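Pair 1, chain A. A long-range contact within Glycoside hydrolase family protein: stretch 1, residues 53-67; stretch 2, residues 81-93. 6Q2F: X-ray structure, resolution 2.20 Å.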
# COMPACT_ATOMS: atom_id res chain seq x y z
N ALA A 53 18.19 -13.70 2.82
CA ALA A 53 17.95 -12.69 3.84
C ALA A 53 18.36 -11.30 3.40
O ALA A 53 18.02 -10.32 4.08
CB ALA A 53 18.70 -13.06 5.13
N ARG A 54 19.04 -11.17 2.29
CA ARG A 54 19.62 -9.88 1.94
C ARG A 54 18.60 -9.02 1.21
O ARG A 54 17.82 -9.53 0.41
CB ARG A 54 20.87 -10.10 1.10
CG ARG A 54 21.94 -10.80 1.91
CD ARG A 54 23.23 -11.08 1.15
NE ARG A 54 24.22 -11.53 2.13
CZ ARG A 54 24.77 -10.71 3.04
NH1 ARG A 54 24.43 -9.42 3.06
NH2 ARG A 54 25.64 -11.19 3.93
N PRO A 55 18.55 -7.72 1.50
CA PRO A 55 17.49 -6.90 0.92
C PRO A 55 17.71 -6.69 -0.57
O PRO A 55 18.82 -6.83 -1.10
CB PRO A 55 17.61 -5.57 1.68
CG PRO A 55 19.07 -5.46 1.93
CD PRO A 55 19.51 -6.90 2.26
N ARG A 56 16.62 -6.36 -1.24
CA ARG A 56 16.63 -6.02 -2.65
C ARG A 56 16.60 -4.51 -2.79
O ARG A 56 16.36 -3.77 -1.83
CB ARG A 56 15.43 -6.66 -3.35
CG ARG A 56 15.57 -8.13 -3.73
CD ARG A 56 15.78 -9.10 -2.56
NE ARG A 56 15.74 -10.47 -3.09
CZ ARG A 56 16.39 -11.51 -2.59
NH1 ARG A 56 17.15 -11.37 -1.50
NH2 ARG A 56 16.25 -12.70 -3.19
N VAL A 57 16.84 -4.03 -4.02
CA VAL A 57 16.63 -2.62 -4.34
C VAL A 57 15.81 -2.51 -5.62
O VAL A 57 15.87 -3.36 -6.50
CB VAL A 57 17.95 -1.84 -4.48
CG1 VAL A 57 18.79 -1.98 -3.21
CG2 VAL A 57 18.70 -2.30 -5.71
N TRP A 58 15.04 -1.44 -5.72
CA TRP A 58 14.52 -1.03 -6.99
C TRP A 58 15.63 -0.32 -7.77
O TRP A 58 16.49 0.36 -7.19
CB TRP A 58 13.30 -0.12 -6.81
CG TRP A 58 12.04 -0.91 -6.56
CD1 TRP A 58 11.97 -2.26 -6.35
CD2 TRP A 58 10.70 -0.43 -6.54
NE1 TRP A 58 10.66 -2.64 -6.19
CE2 TRP A 58 9.86 -1.53 -6.31
CE3 TRP A 58 10.12 0.83 -6.72
CZ2 TRP A 58 8.47 -1.42 -6.21
CZ3 TRP A 58 8.74 0.95 -6.63
CH2 TRP A 58 7.93 -0.17 -6.39
N TRP A 59 15.62 -0.50 -9.09
CA TRP A 59 16.76 -0.12 -9.93
C TRP A 59 16.22 0.52 -11.21
O TRP A 59 16.11 -0.12 -12.26
CB TRP A 59 17.62 -1.35 -10.21
CG TRP A 59 18.89 -1.13 -10.96
CD1 TRP A 59 19.91 -0.26 -10.65
CD2 TRP A 59 19.34 -1.90 -12.07
NE1 TRP A 59 20.95 -0.42 -11.55
CE2 TRP A 59 20.62 -1.42 -12.43
CE3 TRP A 59 18.77 -2.94 -12.81
CZ2 TRP A 59 21.33 -1.95 -13.50
CZ3 TRP A 59 19.48 -3.44 -13.89
CH2 TRP A 59 20.75 -2.95 -14.21
N HIS A 60 15.88 1.80 -11.12
CA HIS A 60 15.22 2.49 -12.22
C HIS A 60 16.24 2.90 -13.28
O HIS A 60 17.28 3.48 -12.97
CB HIS A 60 14.49 3.73 -11.71
CG HIS A 60 13.29 3.43 -10.88
ND1 HIS A 60 13.37 3.17 -9.52
CD2 HIS A 60 11.97 3.38 -11.20
CE1 HIS A 60 12.15 2.96 -9.05
NE2 HIS A 60 11.29 3.07 -10.05
N TRP A 61 15.92 2.60 -14.54
CA TRP A 61 16.65 3.13 -15.68
C TRP A 61 15.98 4.43 -16.10
O TRP A 61 14.85 4.41 -16.60
CB TRP A 61 16.65 2.12 -16.83
CG TRP A 61 17.55 0.94 -16.63
CD1 TRP A 61 18.26 0.62 -15.52
CD2 TRP A 61 17.82 -0.10 -17.59
NE1 TRP A 61 18.96 -0.54 -15.71
CE2 TRP A 61 18.70 -1.00 -16.98
CE3 TRP A 61 17.37 -0.35 -18.90
CZ2 TRP A 61 19.19 -2.13 -17.65
CZ3 TRP A 61 17.86 -1.45 -19.55
CH2 TRP A 61 18.76 -2.33 -18.93
N MSE A 62 16.65 5.55 -15.88
CA MSE A 62 16.02 6.86 -16.03
C MSE A 62 16.06 7.38 -17.48
O MSE A 62 17.09 7.90 -17.91
CB MSE A 62 16.68 7.88 -15.09
CG MSE A 62 16.53 7.62 -13.59
SE MSE A 62 14.72 7.14 -13.06
CE MSE A 62 13.92 8.80 -13.70
N ASN A 63 14.96 7.24 -18.22
CA ASN A 63 14.78 7.93 -19.50
C ASN A 63 15.90 7.61 -20.48
O ASN A 63 16.47 8.49 -21.12
CB ASN A 63 14.67 9.44 -19.26
CG ASN A 63 14.12 10.21 -20.45
OD1 ASN A 63 14.15 11.44 -20.46
ND2 ASN A 63 13.58 9.50 -21.45
N GLY A 64 16.23 6.33 -20.62
CA GLY A 64 17.25 5.93 -21.57
C GLY A 64 18.68 6.17 -21.12
O GLY A 64 19.61 5.84 -21.88
N ASN A 65 18.91 6.74 -19.94
CA ASN A 65 20.27 6.96 -19.43
C ASN A 65 20.84 5.64 -18.92
O ASN A 65 20.78 5.31 -17.73
CB ASN A 65 20.25 8.01 -18.33
CG ASN A 65 20.15 9.42 -18.88
OD1 ASN A 65 21.03 9.87 -19.59
ND2 ASN A 65 19.08 10.13 -18.54
N ILE A 66 21.42 4.86 -19.84
CA ILE A 66 21.76 3.46 -19.60
C ILE A 66 23.05 3.14 -20.33
O ILE A 66 23.18 3.45 -21.52
CB ILE A 66 20.66 2.51 -20.12
CG1 ILE A 66 19.28 2.87 -19.57
CG2 ILE A 66 21.03 1.06 -19.84
CD1 ILE A 66 18.14 2.52 -20.56
N THR A 67 24.00 2.50 -19.65
CA THR A 67 25.14 1.91 -20.33
C THR A 67 25.44 0.56 -19.69
O THR A 67 25.19 0.34 -18.50
CB THR A 67 26.42 2.76 -20.28
OG1 THR A 67 26.89 2.86 -18.94
CG2 THR A 67 26.21 4.17 -20.86
N VAL A 81 28.27 -4.38 -1.19
CA VAL A 81 27.49 -3.83 -0.09
C VAL A 81 26.48 -4.83 0.47
O VAL A 81 25.78 -4.52 1.44
CB VAL A 81 26.73 -2.56 -0.54
CG1 VAL A 81 27.70 -1.46 -0.92
CG2 VAL A 81 25.79 -2.89 -1.70
N GLY A 82 26.40 -6.04 -0.09
CA GLY A 82 25.58 -7.11 0.43
C GLY A 82 24.13 -7.11 -0.00
O GLY A 82 23.29 -7.68 0.71
N ILE A 83 23.80 -6.50 -1.12
CA ILE A 83 22.43 -6.46 -1.61
C ILE A 83 22.13 -7.79 -2.28
O ILE A 83 23.01 -8.38 -2.90
CB ILE A 83 22.26 -5.26 -2.57
CG1 ILE A 83 22.02 -3.98 -1.77
CG2 ILE A 83 21.13 -5.52 -3.61
CD1 ILE A 83 22.33 -2.72 -2.56
N GLY A 84 20.91 -8.29 -2.09
CA GLY A 84 20.58 -9.62 -2.57
C GLY A 84 19.88 -9.66 -3.92
O GLY A 84 19.74 -10.72 -4.52
N GLY A 85 19.43 -8.52 -4.41
CA GLY A 85 18.71 -8.54 -5.67
C GLY A 85 18.25 -7.15 -6.03
O GLY A 85 18.44 -6.19 -5.28
N LEU A 86 17.63 -7.06 -7.20
CA LEU A 86 17.30 -5.76 -7.76
C LEU A 86 16.11 -5.92 -8.69
O LEU A 86 15.92 -6.97 -9.30
CB LEU A 86 18.50 -5.15 -8.49
CG LEU A 86 18.97 -5.76 -9.82
CD1 LEU A 86 20.14 -4.91 -10.32
CD2 LEU A 86 19.43 -7.23 -9.69
N GLN A 87 15.31 -4.87 -8.78
CA GLN A 87 14.06 -4.92 -9.54
C GLN A 87 14.09 -3.77 -10.52
O GLN A 87 14.03 -2.60 -10.12
CB GLN A 87 12.86 -4.88 -8.59
CG GLN A 87 13.03 -5.89 -7.41
CD GLN A 87 11.72 -6.25 -6.69
OE1 GLN A 87 10.81 -5.45 -6.58
NE2 GLN A 87 11.65 -7.46 -6.19
N ASN A 88 14.24 -4.09 -11.80
CA ASN A 88 14.46 -3.10 -12.83
C ASN A 88 13.16 -2.44 -13.28
O ASN A 88 12.12 -3.09 -13.36
CB ASN A 88 15.15 -3.75 -14.03
CG ASN A 88 15.42 -2.75 -15.15
OD1 ASN A 88 15.00 -2.96 -16.29
ND2 ASN A 88 16.07 -1.65 -14.82
N PHE A 89 13.24 -1.15 -13.60
CA PHE A 89 12.18 -0.41 -14.28
C PHE A 89 12.79 0.42 -15.38
O PHE A 89 13.81 1.10 -15.15
CB PHE A 89 11.43 0.53 -13.33
CG PHE A 89 10.85 -0.13 -12.13
CD1 PHE A 89 9.61 -0.73 -12.19
CD2 PHE A 89 11.55 -0.16 -10.93
CE1 PHE A 89 9.06 -1.34 -11.07
CE2 PHE A 89 11.02 -0.78 -9.81
CZ PHE A 89 9.78 -1.36 -9.88
N ASP A 90 12.19 0.37 -16.57
CA ASP A 90 12.52 1.35 -17.60
C ASP A 90 11.53 2.50 -17.45
O ASP A 90 10.39 2.39 -17.89
CB ASP A 90 12.49 0.75 -19.00
CG ASP A 90 13.07 1.69 -20.04
OD1 ASP A 90 14.31 1.89 -20.02
OD2 ASP A 90 12.31 2.25 -20.86
N ALA A 91 11.96 3.59 -16.83
CA ALA A 91 11.07 4.68 -16.42
C ALA A 91 11.22 5.87 -17.36
O ALA A 91 12.28 6.49 -17.41
CB ALA A 91 11.37 5.10 -14.98
N ASN A 92 10.13 6.20 -18.06
CA ASN A 92 10.15 7.27 -19.06
C ASN A 92 9.74 8.61 -18.42
O ASN A 92 8.76 9.24 -18.81
CB ASN A 92 9.23 6.92 -20.22
CG ASN A 92 9.38 7.87 -21.41
OD1 ASN A 92 8.49 8.66 -21.72
ND2 ASN A 92 10.53 7.80 -22.08
N LEU A 93 10.51 9.01 -17.42
CA LEU A 93 10.34 10.31 -16.77
C LEU A 93 11.41 11.25 -17.30
O LEU A 93 12.59 10.87 -17.37
CB LEU A 93 10.45 10.19 -15.25
CG LEU A 93 9.40 9.31 -14.55
CD1 LEU A 93 9.50 9.49 -13.06
CD2 LEU A 93 8.00 9.69 -15.02
O HOH W 1 15.05 4.31 -19.36
O HOH W 2 13.02 6.79 -22.20

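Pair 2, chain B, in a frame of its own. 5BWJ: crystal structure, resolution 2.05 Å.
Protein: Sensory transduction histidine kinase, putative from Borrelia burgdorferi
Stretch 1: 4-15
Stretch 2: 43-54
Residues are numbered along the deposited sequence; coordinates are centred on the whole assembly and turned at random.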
# COMPACT_ATOMS: atom_id res chain seq x y z
N SER B 4 5.47 17.43 -33.75
CA SER B 4 6.45 17.76 -32.72
C SER B 4 6.12 17.05 -31.41
O SER B 4 5.03 17.21 -30.86
CB SER B 4 6.50 19.27 -32.49
N LYS B 5 7.07 16.26 -30.91
CA LYS B 5 6.89 15.55 -29.65
C LYS B 5 6.95 16.51 -28.47
O LYS B 5 7.94 17.22 -28.29
CB LYS B 5 7.94 14.45 -29.49
CG LYS B 5 7.74 13.57 -28.27
CD LYS B 5 8.85 12.54 -28.12
CE LYS B 5 8.75 11.45 -29.16
NZ LYS B 5 9.79 10.41 -28.96
N ASP B 6 5.88 16.54 -27.69
CA ASP B 6 5.79 17.42 -26.53
C ASP B 6 6.63 16.91 -25.37
O ASP B 6 6.97 15.72 -25.31
CB ASP B 6 4.33 17.57 -26.08
CG ASP B 6 3.44 18.16 -27.15
OD1 ASP B 6 3.91 19.05 -27.89
OD2 ASP B 6 2.28 17.73 -27.26
N ILE B 7 6.97 17.81 -24.45
CA ILE B 7 7.72 17.46 -23.25
C ILE B 7 6.98 17.98 -22.02
O ILE B 7 6.54 19.13 -21.99
CB ILE B 7 9.15 18.03 -23.30
CG1 ILE B 7 9.88 17.75 -21.98
CG2 ILE B 7 9.14 19.52 -23.60
CD1 ILE B 7 11.38 17.98 -22.05
N PHE B 8 6.82 17.11 -21.02
CA PHE B 8 6.06 17.46 -19.81
C PHE B 8 6.87 17.19 -18.55
O PHE B 8 7.61 16.21 -18.46
CB PHE B 8 4.75 16.67 -19.76
CG PHE B 8 3.82 16.99 -20.90
CD1 PHE B 8 3.13 18.20 -20.93
CD2 PHE B 8 3.62 16.09 -21.93
CE1 PHE B 8 2.27 18.49 -21.97
CE2 PHE B 8 2.76 16.38 -22.97
CZ PHE B 8 2.09 17.58 -22.99
N LYS B 9 6.72 18.08 -17.57
CA LYS B 9 7.43 17.98 -16.31
C LYS B 9 6.54 17.39 -15.22
O LYS B 9 5.44 17.87 -14.98
CB LYS B 9 7.95 19.35 -15.89
CG LYS B 9 8.85 19.35 -14.67
CD LYS B 9 9.45 20.73 -14.44
CE LYS B 9 10.46 20.73 -13.31
NZ LYS B 9 11.11 22.06 -13.14
N PHE B 10 7.03 16.33 -14.58
CA PHE B 10 6.35 15.73 -13.44
C PHE B 10 7.11 16.04 -12.15
O PHE B 10 8.31 15.78 -12.05
CB PHE B 10 6.22 14.21 -13.62
CG PHE B 10 5.17 13.81 -14.61
CD1 PHE B 10 3.90 13.44 -14.18
CD2 PHE B 10 5.44 13.80 -15.97
CE1 PHE B 10 2.93 13.06 -15.09
CE2 PHE B 10 4.47 13.43 -16.88
CZ PHE B 10 3.21 13.05 -16.44
N LYS B 11 6.41 16.63 -11.19
CA LYS B 11 7.00 16.92 -9.88
C LYS B 11 6.53 15.92 -8.84
O LYS B 11 5.35 15.88 -8.49
CB LYS B 11 6.66 18.35 -9.44
CG LYS B 11 7.52 19.42 -10.09
CD LYS B 11 7.34 20.76 -9.41
CE LYS B 11 8.21 21.83 -10.04
NZ LYS B 11 9.66 21.53 -9.93
N LEU B 12 7.47 15.11 -8.36
CA LEU B 12 7.17 14.11 -7.33
C LEU B 12 7.38 14.72 -5.95
O LEU B 12 8.50 15.02 -5.55
CB LEU B 12 8.06 12.87 -7.52
CG LEU B 12 8.02 12.26 -8.92
CD1 LEU B 12 8.90 11.02 -8.99
CD2 LEU B 12 6.61 11.92 -9.34
N VAL B 13 6.28 14.91 -5.23
CA VAL B 13 6.31 15.61 -3.95
C VAL B 13 6.54 14.64 -2.79
O VAL B 13 5.86 13.62 -2.68
CB VAL B 13 5.00 16.39 -3.70
CG1 VAL B 13 5.11 17.22 -2.42
CG2 VAL B 13 4.69 17.29 -4.89
N ASP B 14 7.50 14.98 -1.93
CA ASP B 14 7.77 14.22 -0.71
C ASP B 14 8.11 12.76 -1.06
O ASP B 14 8.97 12.51 -1.90
CB ASP B 14 6.56 14.32 0.23
CG ASP B 14 6.88 13.88 1.65
OD1 ASP B 14 8.07 13.82 2.02
OD2 ASP B 14 5.93 13.58 2.41
N GLN B 15 7.44 11.81 -0.41
CA GLN B 15 7.65 10.39 -0.69
C GLN B 15 6.31 9.67 -0.69
O GLN B 15 5.36 10.09 -0.01
CB GLN B 15 8.59 9.77 0.34
CG GLN B 15 9.96 10.44 0.41
CD GLN B 15 10.91 9.71 1.34
OE1 GLN B 15 11.22 8.54 1.13
NE2 GLN B 15 11.37 10.40 2.37
N ASN B 43 1.17 8.77 -25.20
CA ASN B 43 0.84 10.18 -25.43
C ASN B 43 1.84 10.87 -26.36
O ASN B 43 1.79 12.09 -26.52
CB ASN B 43 0.76 10.92 -24.10
CG ASN B 43 -0.45 10.53 -23.28
OD1 ASN B 43 -1.52 11.13 -23.41
ND2 ASN B 43 -0.29 9.51 -22.44
N ASN B 44 2.73 10.08 -26.96
CA ASN B 44 3.74 10.60 -27.87
C ASN B 44 4.44 11.83 -27.29
O ASN B 44 4.40 12.92 -27.87
CB ASN B 44 3.11 10.95 -29.23
CG ASN B 44 4.15 11.30 -30.28
OD1 ASN B 44 5.27 10.79 -30.26
ND2 ASN B 44 3.78 12.17 -31.21
N ALA B 45 5.08 11.64 -26.14
CA ALA B 45 5.71 12.75 -25.44
C ALA B 45 6.97 12.31 -24.70
O ALA B 45 7.20 11.12 -24.51
CB ALA B 45 4.73 13.38 -24.46
N ASP B 46 7.78 13.29 -24.32
CA ASP B 46 8.92 13.06 -23.45
C ASP B 46 8.56 13.56 -22.06
O ASP B 46 7.66 14.38 -21.91
CB ASP B 46 10.16 13.77 -23.98
CG ASP B 46 10.61 13.23 -25.32
OD1 ASP B 46 10.68 11.99 -25.47
OD2 ASP B 46 10.87 14.04 -26.24
N ILE B 47 9.26 13.06 -21.05
CA ILE B 47 8.96 13.43 -19.67
C ILE B 47 10.21 13.84 -18.90
O ILE B 47 11.31 13.37 -19.17
CB ILE B 47 8.25 12.29 -18.92
CG1 ILE B 47 9.08 11.00 -19.00
CG2 ILE B 47 6.85 12.07 -19.49
CD1 ILE B 47 8.57 9.90 -18.10
N MET B 48 10.00 14.75 -17.95
CA MET B 48 11.03 15.17 -17.01
C MET B 48 10.51 14.95 -15.60
O MET B 48 9.43 15.42 -15.25
CB MET B 48 11.39 16.64 -17.23
CG MET B 48 12.17 17.28 -16.08
SD MET B 48 13.71 16.42 -15.71
CE MET B 48 14.23 17.31 -14.25
N VAL B 49 11.28 14.22 -14.79
CA VAL B 49 10.92 13.96 -13.41
C VAL B 49 11.80 14.77 -12.48
O VAL B 49 13.03 14.78 -12.62
CB VAL B 49 11.04 12.47 -13.06
CG1 VAL B 49 10.58 12.21 -11.63
CG2 VAL B 49 10.22 11.63 -14.03
N GLU B 50 11.17 15.46 -11.53
CA GLU B 50 11.89 16.24 -10.53
C GLU B 50 11.29 16.00 -9.15
O GLU B 50 10.08 16.12 -8.96
CB GLU B 50 11.85 17.73 -10.88
CG GLU B 50 12.54 18.62 -9.85
CD GLU B 50 12.53 20.08 -10.25
OE1 GLU B 50 12.02 20.91 -9.46
OE2 GLU B 50 13.05 20.40 -11.34
N HIS B 51 12.15 15.67 -8.19
CA HIS B 51 11.71 15.46 -6.82
C HIS B 51 11.77 16.75 -6.02
O HIS B 51 12.73 17.51 -6.13
CB HIS B 51 12.56 14.39 -6.14
CG HIS B 51 12.40 13.02 -6.73
ND1 HIS B 51 13.14 12.58 -7.80
CD2 HIS B 51 11.57 12.00 -6.41
CE1 HIS B 51 12.79 11.35 -8.11
NE2 HIS B 51 11.84 10.97 -7.28
N ILE B 52 10.74 16.99 -5.22
CA ILE B 52 10.74 18.09 -4.26
C ILE B 52 10.17 17.59 -2.93
O ILE B 52 9.15 16.90 -2.90
CB ILE B 52 9.93 19.30 -4.77
CG1 ILE B 52 8.56 18.87 -5.30
CG2 ILE B 52 10.72 20.03 -5.86
CD1 ILE B 52 7.63 20.02 -5.59
N ASP B 53 10.84 17.93 -1.84
CA ASP B 53 10.40 17.52 -0.51
C ASP B 53 9.13 18.25 -0.11
O ASP B 53 8.16 17.64 0.33
CB ASP B 53 11.50 17.77 0.52
CG ASP B 53 12.70 16.86 0.33
OD1 ASP B 53 12.83 16.27 -0.76
OD2 ASP B 53 13.51 16.74 1.27
N ASN B 54 9.15 19.57 -0.28
CA ASN B 54 8.06 20.43 0.18
C ASN B 54 7.32 21.06 -0.99
O ASN B 54 7.84 21.12 -2.11
CB ASN B 54 8.61 21.53 1.09
CG ASN B 54 9.54 20.99 2.16
OD1 ASN B 54 9.37 19.86 2.63
ND2 ASN B 54 10.53 21.78 2.54

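The two pairs differ most sharply where F89(A) of pair 1 coincides with E50(B) of pair 2. Each residue contacts two side chains of the partner strand on its face of the sheet, one with an aromatic ring and the other with a carboxylate. In pair 1, F89(A) points its edge at the face of W58(A), with CE2 3.3 Å from CD2 of W58(A) and the planes at 68°, and it forms an offset stack with H60(A), the ring centroids 4.6 Å apart and the planes at 20°. In pair 2 the matching positions are K9(B) and K11(B), and the packing becomes electrostatic. The carboxylate of E50(B) is shared: OE1 lies 2.5 Å from NZ of K11(B) in a salt bridge, and OE2 lies 3.1 Å from NZ of K9(B) in a second one, whose hydrogen bond is weak.

Beneath these side chains the backbones are nearly the same. Both pairs consist of two parallel strands whose directions diverge by 25°, and 14 central residues superpose with an RMSD of 0.6 Å. V57(A) falls on F8(B), W59(A) on F10(B) and W61(A) on L12(B), while Q87(A) matches M48(B). The hydrogen-bond ladder is conserved accordingly. In pair 1, N of W59(A) donates to O of Q87(A) at 2.8 Å and N of W61(A) to O of F89(A) at 2.7 Å; in pair 2, N of F10(B) donates to O of M48(B) at 2.7 Å and N of L12(B) to O of E50(B) at 2.9 Å. The rung from N of F89(A) to O of W59(A) is weak at 3.3 Å, whereas its counterpart from N of E50(B) to O of F10(B) measures 2.9 Å. That carbonyl of W59(A) also accepts from ND2 of N88(A) at 3.0 Å, a bond that the apolar side chain of V49(B), at the matching position, cannot make.

On the opposite face, both pairs set aromatic residues against aliphatic ones. CD1 of L86(A) sits over the six-membered ring of W59(A), 3.8 Å from its centroid. At the equivalent positions, CG2 of I47(B) approaches CE2 of F10(B) at 3.8 Å. Farther along, ND2 of N88(A) lies over the face of the W61(A) ring; pair 2 instead has CD1 of L12(B) packed against CG1 of V49(B) at 3.3 Å.

Q87(A) and M48(B) share a backbone position but not a role. OE1 of Q87(A) accepts a hydrogen bond from NE1 of W58(A) at 2.8 Å, fixing the indole edge, while CG of M48(B) merely approaches CG of K9(B) at 4.2 Å.

Near the strand starts, G84(A) matches A45(B). A CB on G84(A) would clash with NH1 of R56(A) and O of R54(A). In pair 2, CB of A45(B) is accommodated, 3.9 Å from CD2 of F8(B) at the edge of that ring.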